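PDB 6Y56: nucleotidyl transferase AbiEii/AbiGii toxin family protein, which is a toxin-antitoxin nucleotidyltransferase of Mycobacterium tuberculosis that probably modifies tRNA acceptor stems and may thereby inhibit growth. Local coordinates for residues A9-G14 / D20-D25; V26-L31 / L54-L59; L202-V207 / A268-W273. All blocks are in the same frame, centred on the assembly; numbering follows the deposited sequence.

How the contacts relate
Contacts 1 and 2 use successive turns of helix 19-38, and their centres are 12 Å apart. They join directly, because the carboxylate of D25 in contact 1 forms salt bridges with R55 and K56 in contact 2. Contact 3 pairs helices 196-212 and 268-273 on the opposite side of the chain's centre, its own centre about 32 Å from that of contact 2. The touching residues are mostly buried in all three, but contact 2 lies deepest, about 11 Å from the centre of the chain. Contact 2 is essentially polar, contact 1 mixes one histidine-aspartate bond with alanine packing, and contact 3 is chiefly apolar, its charges being paired around the packed surface.

Contact 1: A9-G14 / D20-D25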
ATOM      1  N   ALA A   9      12.773  -8.386 -18.579  1.00 17.13           N
ATOM      2  CA  ALA A   9      12.661  -9.814 -18.289  1.00 16.28           C
ATOM      3  C   ALA A   9      13.575 -10.228 -17.137  1.00 16.32           C
ATOM      4  O   ALA A   9      13.189 -11.051 -16.294  1.00 18.86           O
ATOM      5  CB  ALA A   9      12.954 -10.639 -19.545  1.00 19.22           C
ATOM      6  N   ARG A  10      14.786  -9.672 -17.082  1.00 16.43           N
ATOM      7  CA  ARG A  10      15.674  -9.965 -15.955  1.00 16.70           C
ATOM      8  C   ARG A  10      15.122  -9.393 -14.650  1.00 17.91           C
ATOM      9  O   ARG A  10      15.217 -10.030 -13.590  1.00 17.11           O
ATOM     10  CB  ARG A  10      17.072  -9.405 -16.236  1.00 19.53           C
ATOM     11  CG  ARG A  10      18.086  -9.662 -15.128  1.00 20.68           C
ATOM     12  CD  ARG A  10      19.510  -9.341 -15.589  1.00 28.84           C
ATOM     13  NE  ARG A  10      19.794  -9.984 -16.867  1.00 26.67           N
ATOM     14  CZ  ARG A  10      20.045  -9.337 -18.000  1.00 32.83           C
ATOM     15  NH1 ARG A  10      20.075  -8.012 -18.020  1.00 35.05           N
ATOM     16  NH2 ARG A  10      20.273 -10.020 -19.115  1.00 34.84           N
ATOM     17  N   HIS A  11      14.556  -8.184 -14.711  1.00 15.86           N
ATOM     18  CA  HIS A  11      13.876  -7.583 -13.567  1.00 14.94           C
ATOM     19  C   HIS A  11      12.749  -8.475 -13.050  1.00 15.75           C
ATOM     20  O   HIS A  11      12.438  -8.461 -11.847  1.00 16.84           O
ATOM     21  CB  HIS A  11      13.345  -6.228 -14.023  1.00 17.50           C
ATOM     22  CG  HIS A  11      12.836  -5.363 -12.921  1.00 15.05           C
ATOM     23  ND1 HIS A  11      13.603  -4.999 -11.838  1.00 17.20           N
ATOM     24  CD2 HIS A  11      11.639  -4.755 -12.762  1.00 14.66           C
ATOM     25  CE1 HIS A  11      12.896  -4.211 -11.048  1.00 16.84           C
ATOM     26  NE2 HIS A  11      11.702  -4.046 -11.588  1.00 14.15           N
ATOM     27  N   ALA A  12      12.125  -9.251 -13.936  1.00 15.39           N
ATOM     28  CA  ALA A  12      11.113 -10.238 -13.583  1.00 15.08           C
ATOM     29  C   ALA A  12      11.725 -11.571 -13.174  1.00 18.27           C
ATOM     30  O   ALA A  12      11.006 -12.572 -13.089  1.00 17.34           O
ATOM     31  CB  ALA A  12      10.149 -10.450 -14.756  1.00 17.82           C
ATOM     32  N   LEU A  13      13.034 -11.606 -12.933  1.00 16.31           N
ATOM     33  CA  LEU A  13      13.749 -12.832 -12.571  1.00 18.90           C
ATOM     34  C   LEU A  13      13.624 -13.914 -13.636  1.00 20.41           C
ATOM     35  O   LEU A  13      13.628 -15.107 -13.327  1.00 21.02           O
ATOM     36  CB  LEU A  13      13.337 -13.361 -11.192  1.00 19.85           C
ATOM     37  CG  LEU A  13      13.941 -12.661  -9.987  1.00 21.55           C
ATOM     38  CD1 LEU A  13      13.328 -13.232  -8.720  1.00 25.43           C
ATOM     39  CD2 LEU A  13      15.455 -12.823  -9.967  1.00 24.54           C
ATOM     40  N   GLY A  14      13.513 -13.514 -14.898  1.00 18.53           N
ATOM     41  CA  GLY A  14      13.366 -14.459 -15.982  1.00 21.59           C
ATOM     42  C   GLY A  14      12.028 -15.160 -16.065  1.00 22.35           C
ATOM     43  O   GLY A  14      11.862 -16.026 -16.930  1.00 25.84           O
ATOM     44  N   ASP A  20       4.899  -8.702 -17.355  1.00 14.34           N
ATOM     45  CA  ASP A  20       4.007  -7.548 -17.342  1.00 14.33           C
ATOM     46  C   ASP A  20       4.057  -6.832 -15.998  1.00 14.83           C
ATOM     47  O   ASP A  20       4.040  -5.596 -15.951  1.00 14.13           O
ATOM     48  CB  ASP A  20       2.577  -7.978 -17.677  1.00 17.83           C
ATOM     49  CG  ASP A  20       2.314  -8.054 -19.182  1.00 21.30           C
ATOM     50  OD1 ASP A  20       3.253  -7.880 -19.977  1.00 24.27           O
ATOM     51  OD2 ASP A  20       1.144  -8.267 -19.558  1.00 27.86           O
ATOM     52  N   ALA A  21       4.111  -7.588 -14.897  1.00 13.32           N
ATOM     53  CA  ALA A  21       4.252  -6.961 -13.584  1.00 14.11           C
ATOM     54  C   ALA A  21       5.564  -6.196 -13.472  1.00 14.99           C
ATOM     55  O   ALA A  21       5.612  -5.117 -12.871  1.00 13.90           O
ATOM     56  CB  ALA A  21       4.164  -8.014 -12.483  1.00 16.44           C
ATOM     57  N   ALA A  22       6.644  -6.738 -14.053  1.00 14.39           N
ATOM     58  CA  ALA A  22       7.928  -6.049 -14.026  1.00 13.76           C
ATOM     59  C   ALA A  22       7.891  -4.778 -14.862  1.00 13.32           C
ATOM     60  O   ALA A  22       8.464  -3.758 -14.468  1.00 13.21           O
ATOM     61  CB  ALA A  22       9.047  -6.984 -14.494  1.00 14.24           C
ATOM     62  N   LEU A  23       7.224  -4.825 -16.016  1.00 13.37           N
ATOM     63  CA  LEU A  23       7.095  -3.628 -16.835  1.00 13.46           C
ATOM     64  C   LEU A  23       6.281  -2.562 -16.115  1.00 13.74           C
ATOM     65  O   LEU A  23       6.612  -1.373 -16.171  1.00 13.00           O
ATOM     66  CB  LEU A  23       6.469  -3.979 -18.186  1.00 16.45           C
ATOM     67  CG  LEU A  23       6.364  -2.854 -19.218  1.00 15.53           C
ATOM     68  CD1 LEU A  23       7.696  -2.187 -19.436  1.00 17.24           C
ATOM     69  CD2 LEU A  23       5.808  -3.378 -20.537  1.00 19.43           C
ATOM     70  N   LEU A  24       5.220  -2.978 -15.420  1.00 14.23           N
ATOM     71  CA  LEU A  24       4.434  -2.036 -14.628  1.00 13.77           C
ATOM     72  C   LEU A  24       5.252  -1.464 -13.482  1.00 13.47           C
ATOM     73  O   LEU A  24       5.166  -0.265 -13.191  1.00 12.76           O
ATOM     74  CB  LEU A  24       3.192  -2.733 -14.084  1.00 13.31           C
ATOM     75  CG  LEU A  24       2.346  -1.863 -13.143  1.00 14.18           C
ATOM     76  CD1 LEU A  24       1.783  -0.617 -13.829  1.00 14.73           C
ATOM     77  CD2 LEU A  24       1.235  -2.724 -12.574  1.00 14.86           C
ATOM     78  N   ASP A  25       6.056  -2.301 -12.824  1.00 12.09           N
ATOM     79  CA  ASP A  25       6.934  -1.829 -11.756  1.00 11.56           C
ATOM     80  C   ASP A  25       7.830  -0.700 -12.258  1.00 11.49           C
ATOM     81  O   ASP A  25       7.971   0.349 -11.605  1.00 13.02           O
ATOM     82  CB  ASP A  25       7.770  -3.009 -11.231  1.00 13.00           C
ATOM     83  CG  ASP A  25       8.652  -2.636 -10.051  1.00 15.51           C
ATOM     84  OD1 ASP A  25       8.103  -2.344  -8.972  1.00 14.84           O
ATOM     85  OD2 ASP A  25       9.900  -2.633 -10.188  1.00 15.81           O
TER
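The backbones of 9-14 and 20-25 come nearest at A12 and A22, whose CA atoms are 5.3 Å apart, just where helix 5-11 gives way to a turn beside helix 19-38. Two methyl groups make this close approach possible: A12 CB meets A22 CB at 3.6 Å. A Schellman motif ends the helix here, with L13 at positive phi as its C-prime residue, G14 N bonded to A9 O at 2.8 Å and L13 N bonded to R10 O.

One turn further along helix 19-38, H11 reaches D25. With its CG anti to the backbone N (chi1 -169°), the imidazole leaves the helix end and passes A22 edge-on, CD2 lying 3.8 Å from A22 CB and 3.7 Å from A22 O. NE2 then donates to D25 OD2 at 2.7 Å, in a nearly straight bond (166° at the hydrogen). The acceptor lies in the ring plane, whereas the histidine nitrogen meets OD2 on its anti side and somewhat out of the carboxylate plane, the two planes being 27° apart. I147 and V26 also touch the ring, and F65 packs against both A22 and D25.

D25 has further partners on helix 50-59, R55 at OD2 and K56 at OD1. OD2 is therefore shared between an imidazole N-H and a guanidinium group, an environment that probably stabilises the negative carboxylate in a buried place. D25 thus adds a polar link to the alanine packing between the N-terminal helix and helix 19-38, and extends it to helix 50-59.

Contact 2: V26-L31 / L54-L59; sequences VAQDHL and LRKCRL
NZ of K56 is gripped by D29 and Q28 of 26-31, and D25, one turn earlier on the same helix, adds a second salt bridge. The shortest bond is the salt bridge to D29 OD1, at 2.7 Å. The ammonium approaches this oxygen from above the carboxylate plane, 43° out of it, and the lysine chain follows it in, with CE 3.3 Å from D29 OD1. Q28 OE1 accepts a weaker bond from NZ at 3.2 Å, its extended side chain crossing the lysine at about a right angle.

The lysine is bent at chi2 (-57°) and stretched beyond, which carries NZ across a gap where the nearest CA atoms, those of D29 and K56, are still 8.2 Å apart. Second partners hold the acceptors: Q28 NE2 donates to S66 O, fixing which way the amide faces, and D29 OD2 bonds Y151 OH.

Helix 50-59 opens with the Gly-Gly-Thr-Ser sequence characteristic of this nucleotidyltransferase superfamily, and K56 ties the helix that carries it to helix 19-38. Its last turn widens to a pi-type turn, in which L54 O accepts from both R58 N and L59 N. With little apolar contact between the segments, the join depends on charge and hydrogen bonding: two carboxylates and, more weakly, an amide oxygen accept from one buried NZ, which probably offsets the cost of burying it.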
ATOM      1  N   VAL A  26       8.422  -0.886 -13.439  1.00 12.49           N
ATOM      2  CA  VAL A  26       9.267   0.147 -14.022  1.00 14.79           C
ATOM      3  C   VAL A  26       8.443   1.386 -14.352  1.00 12.78           C
ATOM      4  O   VAL A  26       8.869   2.522 -14.090  1.00 12.70           O
ATOM      5  CB  VAL A  26       9.986  -0.403 -15.271  1.00 13.43           C
ATOM      6  CG1 VAL A  26      10.704   0.705 -16.011  1.00 16.07           C
ATOM      7  CG2 VAL A  26      10.957  -1.497 -14.888  1.00 15.83           C
ATOM      8  N   ALA A  27       7.256   1.192 -14.945  1.00 12.69           N
ATOM      9  CA  ALA A  27       6.397   2.324 -15.293  1.00 12.26           C
ATOM     10  C   ALA A  27       6.023   3.130 -14.057  1.00 12.61           C
ATOM     11  O   ALA A  27       6.022   4.367 -14.095  1.00 12.88           O
ATOM     12  CB  ALA A  27       5.147   1.823 -16.017  1.00 14.30           C
ATOM     13  N   GLN A  28       5.718   2.447 -12.948  1.00 12.20           N
ATOM     14  CA  GLN A  28       5.417   3.152 -11.704  1.00 13.46           C
ATOM     15  C   GLN A  28       6.569   4.045 -11.263  1.00 12.47           C
ATOM     16  O   GLN A  28       6.344   5.157 -10.765  1.00 12.79           O
ATOM     17  CB  GLN A  28       5.131   2.153 -10.588  1.00 12.57           C
ATOM     18  CG  GLN A  28       3.869   1.361 -10.741  1.00 11.44           C
ATOM     19  CD  GLN A  28       3.813   0.231  -9.752  1.00 12.72           C
ATOM     20  OE1 GLN A  28       4.852  -0.280  -9.326  1.00 13.47           O
ATOM     21  NE2 GLN A  28       2.608  -0.172  -9.383  1.00 14.71           N
ATOM     22  N   ASP A  29       7.815   3.564 -11.385  1.00 12.08           N
ATOM     23  CA  ASP A  29       8.954   4.402 -11.006  1.00 14.27           C
ATOM     24  C   ASP A  29       8.989   5.670 -11.840  1.00 13.25           C
ATOM     25  O   ASP A  29       9.318   6.753 -11.338  1.00 13.13           O
ATOM     26  CB  ASP A  29      10.280   3.667 -11.209  1.00 14.35           C
ATOM     27  CG  ASP A  29      10.431   2.462 -10.318  1.00 15.77           C
ATOM     28  OD1 ASP A  29       9.694   2.341  -9.310  1.00 16.34           O
ATOM     29  OD2 ASP A  29      11.300   1.635 -10.630  1.00 14.96           O
ATOM     30  N   HIS A  30       8.668   5.540 -13.125  1.00 13.00           N
ATOM     31  CA  HIS A  30       8.647   6.689 -14.020  1.00 14.41           C
ATOM     32  C   HIS A  30       7.529   7.652 -13.642  1.00 13.12           C
ATOM     33  O   HIS A  30       7.727   8.872 -13.665  1.00 14.06           O
ATOM     34  CB  HIS A  30       8.511   6.214 -15.472  1.00 13.93           C
ATOM     35  CG  HIS A  30       9.780   5.659 -16.047  1.00 15.02           C
ATOM     36  ND1 HIS A  30      10.373   4.509 -15.574  1.00 14.85           N
ATOM     37  CD2 HIS A  30      10.574   6.106 -17.051  1.00 16.45           C
ATOM     38  CE1 HIS A  30      11.482   4.272 -16.258  1.00 17.78           C
ATOM     39  NE2 HIS A  30      11.626   5.229 -17.158  1.00 17.74           N
ATOM     40  N   LEU A  31       6.354   7.124 -13.282  1.00 13.34           N
ATOM     41  CA  LEU A  31       5.239   7.976 -12.876  1.00 14.41           C
ATOM     42  C   LEU A  31       5.563   8.709 -11.583  1.00 13.70           C
ATOM     43  O   LEU A  31       5.292   9.909 -11.453  1.00 13.14           O
ATOM     44  CB  LEU A  31       3.976   7.126 -12.715  1.00 13.96           C
ATOM     45  CG  LEU A  31       2.646   7.800 -12.340  1.00 15.64           C
ATOM     46  CD1 LEU A  31       1.481   6.918 -12.710  1.00 16.75           C
ATOM     47  CD2 LEU A  31       2.542   8.099 -10.838  1.00 23.96           C
ATOM     48  N   LEU A  54       5.828   0.031   0.248  1.00 12.04           N
ATOM     49  CA  LEU A  54       6.673  -0.969   0.884  1.00 15.09           C
ATOM     50  C   LEU A  54       7.654  -1.560  -0.117  1.00 13.32           C
ATOM     51  O   LEU A  54       8.852  -1.682   0.174  1.00 14.44           O
ATOM     52  CB  LEU A  54       5.788  -2.049   1.511  1.00 14.85           C
ATOM     53  CG  LEU A  54       6.378  -3.198   2.315  1.00 18.97           C
ATOM     54  CD1 LEU A  54       6.957  -2.691   3.627  1.00 22.25           C
ATOM     55  CD2 LEU A  54       5.294  -4.257   2.550  1.00 18.16           C
ATOM     56  N   ARG A  55       7.174  -1.882  -1.320  1.00 13.19           N
ATOM     57  CA  ARG A  55       8.045  -2.376  -2.382  1.00 12.57           C
ATOM     58  C   ARG A  55       9.102  -1.345  -2.761  1.00 13.62           C
ATOM     59  O   ARG A  55      10.296  -1.657  -2.815  1.00 13.50           O
ATOM     60  CB  ARG A  55       7.208  -2.738  -3.607  1.00 13.21           C
ATOM     61  CG  ARG A  55       8.012  -2.785  -4.890  1.00 16.23           C
ATOM     62  CD  ARG A  55       8.968  -3.964  -4.955  1.00 15.23           C
ATOM     63  NE  ARG A  55       9.715  -3.895  -6.207  1.00 15.53           N
ATOM     64  CZ  ARG A  55      10.232  -4.935  -6.854  1.00 17.51           C
ATOM     65  NH1 ARG A  55      10.129  -6.167  -6.361  1.00 18.34           N
ATOM     66  NH2 ARG A  55      10.870  -4.731  -8.001  1.00 17.29           N
ATOM     67  N   LYS A  56       8.687  -0.109  -3.038  1.00 12.54           N
ATOM     68  CA  LYS A  56       9.624   0.849  -3.630  1.00 13.03           C
ATOM     69  C   LYS A  56      10.679   1.300  -2.634  1.00 12.61           C
ATOM     70  O   LYS A  56      11.843   1.505  -3.008  1.00 13.37           O
ATOM     71  CB  LYS A  56       8.894   2.098  -4.135  1.00 13.42           C
ATOM     72  CG  LYS A  56       7.834   1.848  -5.184  1.00 17.66           C
ATOM     73  CD  LYS A  56       8.396   1.128  -6.392  1.00 15.23           C
ATOM     74  CE  LYS A  56       7.342   1.020  -7.490  1.00 15.25           C
ATOM     75  NZ  LYS A  56       7.889   0.391  -8.731  1.00 16.94           N
ATOM     76  N   CYS A  57      10.294   1.498  -1.378  1.00 11.87           N
ATOM     77  CA  CYS A  57      11.096   2.284  -0.460  1.00 13.58           C
ATOM     78  C   CYS A  57      11.564   1.505   0.758  1.00 15.75           C
ATOM     79  O   CYS A  57      12.370   2.034   1.532  1.00 16.51           O
ATOM     80  CB  CYS A  57      10.292   3.518  -0.016  1.00 15.16           C
ATOM     81  SG  CYS A  57      10.034   4.700  -1.378  1.00 16.08           S
ATOM     82  N   ARG A  58      11.102   0.272   0.945  1.00 13.81           N
ATOM     83  CA  ARG A  58      11.568  -0.518   2.074  1.00 12.65           C
ATOM     84  C   ARG A  58      12.096  -1.885   1.675  1.00 15.30           C
ATOM     85  O   ARG A  58      13.122  -2.313   2.212  1.00 15.84           O
ATOM     86  CB  ARG A  58      10.441  -0.660   3.096  1.00 14.79           C
ATOM     87  CG  ARG A  58       9.982   0.690   3.658  1.00 14.73           C
ATOM     88  CD  ARG A  58       9.163   0.527   4.914  1.00 16.08           C
ATOM     89  NE  ARG A  58       8.516   1.770   5.320  1.00 18.38           N
ATOM     90  CZ  ARG A  58       9.077   2.730   6.040  1.00 19.19           C
ATOM     91  NH1 ARG A  58      10.342   2.610   6.451  1.00 21.66           N
ATOM     92  NH2 ARG A  58       8.363   3.818   6.348  1.00 14.52           N
ATOM     93  N   LEU A  59      11.441  -2.582   0.749  1.00 13.96           N
ATOM     94  CA  LEU A  59      11.825  -3.951   0.421  1.00 14.94           C
ATOM     95  C   LEU A  59      12.617  -4.078  -0.872  1.00 15.92           C
ATOM     96  O   LEU A  59      13.548  -4.889  -0.936  1.00 16.90           O
ATOM     97  CB  LEU A  59      10.585  -4.855   0.341  1.00 15.03           C
ATOM     98  CG  LEU A  59       9.722  -4.924   1.601  1.00 15.68           C
ATOM     99  CD1 LEU A  59       8.560  -5.880   1.375  1.00 17.35           C
ATOM    100  CD2 LEU A  59      10.522  -5.359   2.830  1.00 18.12           C
TER

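Contact 3: L202-V207 / A268-W273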
ATOM      1  N   LEU A 202      -2.814   1.930  16.813  1.00 11.34           N
ATOM      2  CA  LEU A 202      -3.198   2.463  15.512  1.00 13.20           C
ATOM      3  C   LEU A 202      -4.191   1.549  14.810  1.00 11.59           C
ATOM      4  O   LEU A 202      -5.108   2.034  14.141  1.00 12.19           O
ATOM      5  CB  LEU A 202      -1.960   2.664  14.640  1.00 13.90           C
ATOM      6  CG  LEU A 202      -1.102   3.875  14.975  1.00 16.46           C
ATOM      7  CD1 LEU A 202       0.182   3.807  14.168  1.00 18.30           C
ATOM      8  CD2 LEU A 202      -1.875   5.136  14.654  1.00 20.05           C
ATOM      9  N   TRP A 203      -4.016   0.227  14.932  1.00 11.03           N
ATOM     10  CA  TRP A 203      -4.950  -0.723  14.327  1.00 11.33           C
ATOM     11  C   TRP A 203      -6.369  -0.480  14.828  1.00 11.39           C
ATOM     12  O   TRP A 203      -7.312  -0.361  14.038  1.00 10.76           O
ATOM     13  CB  TRP A 203      -4.501  -2.153  14.645  1.00 11.27           C
ATOM     14  CG  TRP A 203      -5.439  -3.236  14.209  1.00 12.14           C
ATOM     15  CD1 TRP A 203      -5.903  -3.467  12.949  1.00 13.25           C
ATOM     16  CD2 TRP A 203      -6.009  -4.247  15.041  1.00 12.56           C
ATOM     17  NE1 TRP A 203      -6.718  -4.573  12.948  1.00 14.44           N
ATOM     18  CE2 TRP A 203      -6.806  -5.068  14.220  1.00 12.65           C
ATOM     19  CE3 TRP A 203      -5.923  -4.537  16.402  1.00 14.58           C
ATOM     20  CZ2 TRP A 203      -7.516  -6.168  14.715  1.00 14.69           C
ATOM     21  CZ3 TRP A 203      -6.618  -5.620  16.892  1.00 15.53           C
ATOM     22  CH2 TRP A 203      -7.409  -6.425  16.047  1.00 16.00           C
ATOM     23  N   VAL A 204      -6.535  -0.372  16.144  1.00 10.50           N
ATOM     24  CA  VAL A 204      -7.865  -0.144  16.699  1.00 12.26           C
ATOM     25  C   VAL A 204      -8.443   1.169  16.189  1.00 11.95           C
ATOM     26  O   VAL A 204      -9.622   1.245  15.829  1.00 11.84           O
ATOM     27  CB  VAL A 204      -7.827  -0.194  18.238  1.00 12.48           C
ATOM     28  CG1 VAL A 204      -9.187   0.204  18.830  1.00 13.61           C
ATOM     29  CG2 VAL A 204      -7.425  -1.576  18.694  1.00 14.48           C
ATOM     30  N   LEU A 205      -7.626   2.229  16.163  1.00 11.06           N
ATOM     31  CA  LEU A 205      -8.113   3.535  15.723  1.00 12.08           C
ATOM     32  C   LEU A 205      -8.448   3.530  14.238  1.00 12.54           C
ATOM     33  O   LEU A 205      -9.418   4.177  13.817  1.00 13.02           O
ATOM     34  CB  LEU A 205      -7.085   4.623  16.044  1.00 12.87           C
ATOM     35  CG  LEU A 205      -6.761   4.789  17.529  1.00 13.26           C
ATOM     36  CD1 LEU A 205      -5.624   5.770  17.751  1.00 14.42           C
ATOM     37  CD2 LEU A 205      -7.975   5.225  18.340  1.00 14.93           C
ATOM     38  N   LYS A 206      -7.681   2.795  13.430  1.00 12.38           N
ATOM     39  CA  LYS A 206      -7.983   2.721  12.002  1.00 14.14           C
ATOM     40  C   LYS A 206      -9.286   1.974  11.769  1.00 12.96           C
ATOM     41  O   LYS A 206     -10.120   2.413  10.968  1.00 14.76           O
ATOM     42  CB  LYS A 206      -6.858   2.015  11.248  1.00 13.16           C
ATOM     43  CG  LYS A 206      -5.552   2.791  11.176  1.00 15.73           C
ATOM     44  CD  LYS A 206      -5.543   3.857  10.089  1.00 18.62           C
ATOM     45  CE  LYS A 206      -4.198   4.575  10.070  1.00 16.19           C
ATOM     46  NZ  LYS A 206      -4.124   5.518   8.926  1.00 20.50           N
ATOM     47  N   VAL A 207      -9.477   0.844  12.458  1.00 12.15           N
ATOM     48  CA  VAL A 207     -10.717   0.089  12.301  1.00 13.57           C
ATOM     49  C   VAL A 207     -11.912   0.914  12.761  1.00 13.13           C
ATOM     50  O   VAL A 207     -12.979   0.893  12.128  1.00 12.88           O
ATOM     51  CB  VAL A 207     -10.634  -1.260  13.036  1.00 11.82           C
ATOM     52  CG1 VAL A 207     -12.005  -1.942  12.999  1.00 13.64           C
ATOM     53  CG2 VAL A 207      -9.575  -2.155  12.402  1.00 13.01           C
ATOM     54  N   ALA A 268      -7.579  -1.219  28.284  1.00 16.86           N
ATOM     55  CA  ALA A 268      -8.974  -0.919  28.592  1.00 17.86           C
ATOM     56  C   ALA A 268      -9.573   0.055  27.580  1.00 16.01           C
ATOM     57  O   ALA A 268     -10.723  -0.116  27.149  1.00 16.51           O
ATOM     58  CB  ALA A 268      -9.101  -0.382  30.021  1.00 20.97           C
ATOM     59  N   ASP A 269      -8.808   1.074  27.180  1.00 16.83           N
ATOM     60  CA  ASP A 269      -9.314   2.044  26.211  1.00 16.48           C
ATOM     61  C   ASP A 269      -9.554   1.386  24.855  1.00 16.22           C
ATOM     62  O   ASP A 269     -10.617   1.560  24.250  1.00 14.82           O
ATOM     63  CB  ASP A 269      -8.330   3.204  26.065  1.00 17.49           C
ATOM     64  CG  ASP A 269      -8.338   4.146  27.265  1.00 23.41           C
ATOM     65  OD1 ASP A 269      -9.328   4.164  28.029  1.00 21.95           O
ATOM     66  OD2 ASP A 269      -7.336   4.879  27.425  1.00 28.44           O
ATOM     67  N   GLU A 270      -8.590   0.589  24.390  1.00 13.60           N
ATOM     68  CA  GLU A 270      -8.727  -0.107  23.115  1.00 13.93           C
ATOM     69  C   GLU A 270      -9.939  -1.030  23.110  1.00 14.15           C
ATOM     70  O   GLU A 270     -10.659  -1.117  22.106  1.00 14.28           O
ATOM     71  CB  GLU A 270      -7.427  -0.862  22.823  1.00 14.11           C
ATOM     72  CG  GLU A 270      -6.305   0.106  22.442  1.00 15.39           C
ATOM     73  CD  GLU A 270      -4.898  -0.434  22.616  1.00 16.88           C
ATOM     74  OE1 GLU A 270      -4.710  -1.576  23.089  1.00 15.90           O
ATOM     75  OE2 GLU A 270      -3.953   0.309  22.273  1.00 16.17           O
ATOM     76  N   GLN A 271     -10.186  -1.721  24.227  1.00 14.37           N
ATOM     77  CA  GLN A 271     -11.341  -2.611  24.304  1.00 14.58           C
ATOM     78  C   GLN A 271     -12.650  -1.843  24.220  1.00 15.33           C
ATOM     79  O   GLN A 271     -13.623  -2.331  23.632  1.00 17.42           O
ATOM     80  CB  GLN A 271     -11.275  -3.427  25.591  1.00 15.50           C
ATOM     81  CG  GLN A 271     -10.144  -4.430  25.585  1.00 15.93           C
ATOM     82  CD  GLN A 271     -10.155  -5.331  26.799  1.00 15.70           C
ATOM     83  OE1 GLN A 271     -11.219  -5.722  27.300  1.00 17.32           O
ATOM     84  NE2 GLN A 271      -8.965  -5.684  27.278  1.00 18.41           N
ATOM     85  N   ARG A 272     -12.698  -0.650  24.811  1.00 15.36           N
ATOM     86  CA  ARG A 272     -13.875   0.200  24.682  1.00 17.01           C
ATOM     87  C   ARG A 272     -14.052   0.665  23.239  1.00 15.69           C
ATOM     88  O   ARG A 272     -15.157   0.599  22.679  1.00 16.26           O
ATOM     89  CB  ARG A 272     -13.732   1.393  25.627  1.00 16.06           C
ATOM     90  CG  ARG A 272     -14.888   2.374  25.585  1.00 22.06           C
ATOM     91  CD  ARG A 272     -14.839   3.376  26.752  1.00 21.18           C
ATOM     92  NE  ARG A 272     -13.753   4.334  26.608  1.00 21.30           N
ATOM     93  CZ  ARG A 272     -12.587   4.236  27.235  1.00 22.08           C
ATOM     94  NH1 ARG A 272     -12.358   3.223  28.060  1.00 24.00           N
ATOM     95  NH2 ARG A 272     -11.649   5.151  27.037  1.00 24.06           N
ATOM     96  N   TRP A 273     -12.966   1.128  22.614  1.00 13.15           N
ATOM     97  CA  TRP A 273     -13.080   1.673  21.267  1.00 14.10           C
ATOM     98  C   TRP A 273     -13.417   0.596  20.254  1.00 17.01           C
ATOM     99  O   TRP A 273     -14.034   0.898  19.224  1.00 16.24           O
ATOM    100  CB  TRP A 273     -11.796   2.402  20.891  1.00 14.54           C
ATOM    101  CG  TRP A 273     -11.527   3.547  21.804  1.00 15.81           C
ATOM    102  CD1 TRP A 273     -12.449   4.284  22.481  1.00 15.85           C
ATOM    103  CD2 TRP A 273     -10.248   4.073  22.155  1.00 14.69           C
ATOM    104  NE1 TRP A 273     -11.820   5.247  23.243  1.00 16.81           N
ATOM    105  CE2 TRP A 273     -10.464   5.128  23.065  1.00 14.95           C
ATOM    106  CE3 TRP A 273      -8.934   3.740  21.803  1.00 14.07           C
ATOM    107  CZ2 TRP A 273      -9.414   5.870  23.609  1.00 15.82           C
ATOM    108  CZ3 TRP A 273      -7.892   4.473  22.347  1.00 16.19           C
ATOM    109  CH2 TRP A 273      -8.142   5.528  23.238  1.00 16.04           C
TER
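W273 can be followed outward from its CB, which lies 4.0 Å from V204 CG1. CG stands anti to the carbonyl carbon (chi1 -61°), and this turns the indole back along its own helix, so that one face lies over D269 O and E270 N near the rim. Along the benzene side of the ring, CE3 comes 3.9 Å from L205 CD2 and CZ3 4.1 Å from the same methyl. L205 and W273 run side by side and point the same way, the methyl meeting the ring obliquely. At the pyrrole side NE1 donates to E283 OE1, at the start of helix 281-292, and A287 of that helix packs against both W273 and L205.

The two segments form a nearly parallel helix pair, with short axes 20° apart and 9.9 Å at closest approach. Helix 268-273 is a brief element laid against the long helix 196-212, in the part of the chain that follows the strands and is built from helices and loops.

V204 gives the largest share of the buried surface and faces E270, their CA atoms 6.5 Å apart. Its CG1 lies anti to the backbone N (chi1 174°) and reaches E270 O at 3.8 Å as well as the tryptophan CB, while CG2 rests against E270 CB at 4.2 Å. Beyond CG the glutamate chain is extended, and its OE2 forms a salt bridge with R201 of helix 196-212, adding an ionic link beside the apolar one. On helix 268-273 itself, R272 NH2 forms a salt bridge with D269 OD1 at 2.7 Å; the oxygen lies near the guanidinium plane, but the nitrogen comes from above the carboxylate plane, and R272 NE reaches the same E283 oxygen that accepts from the indole.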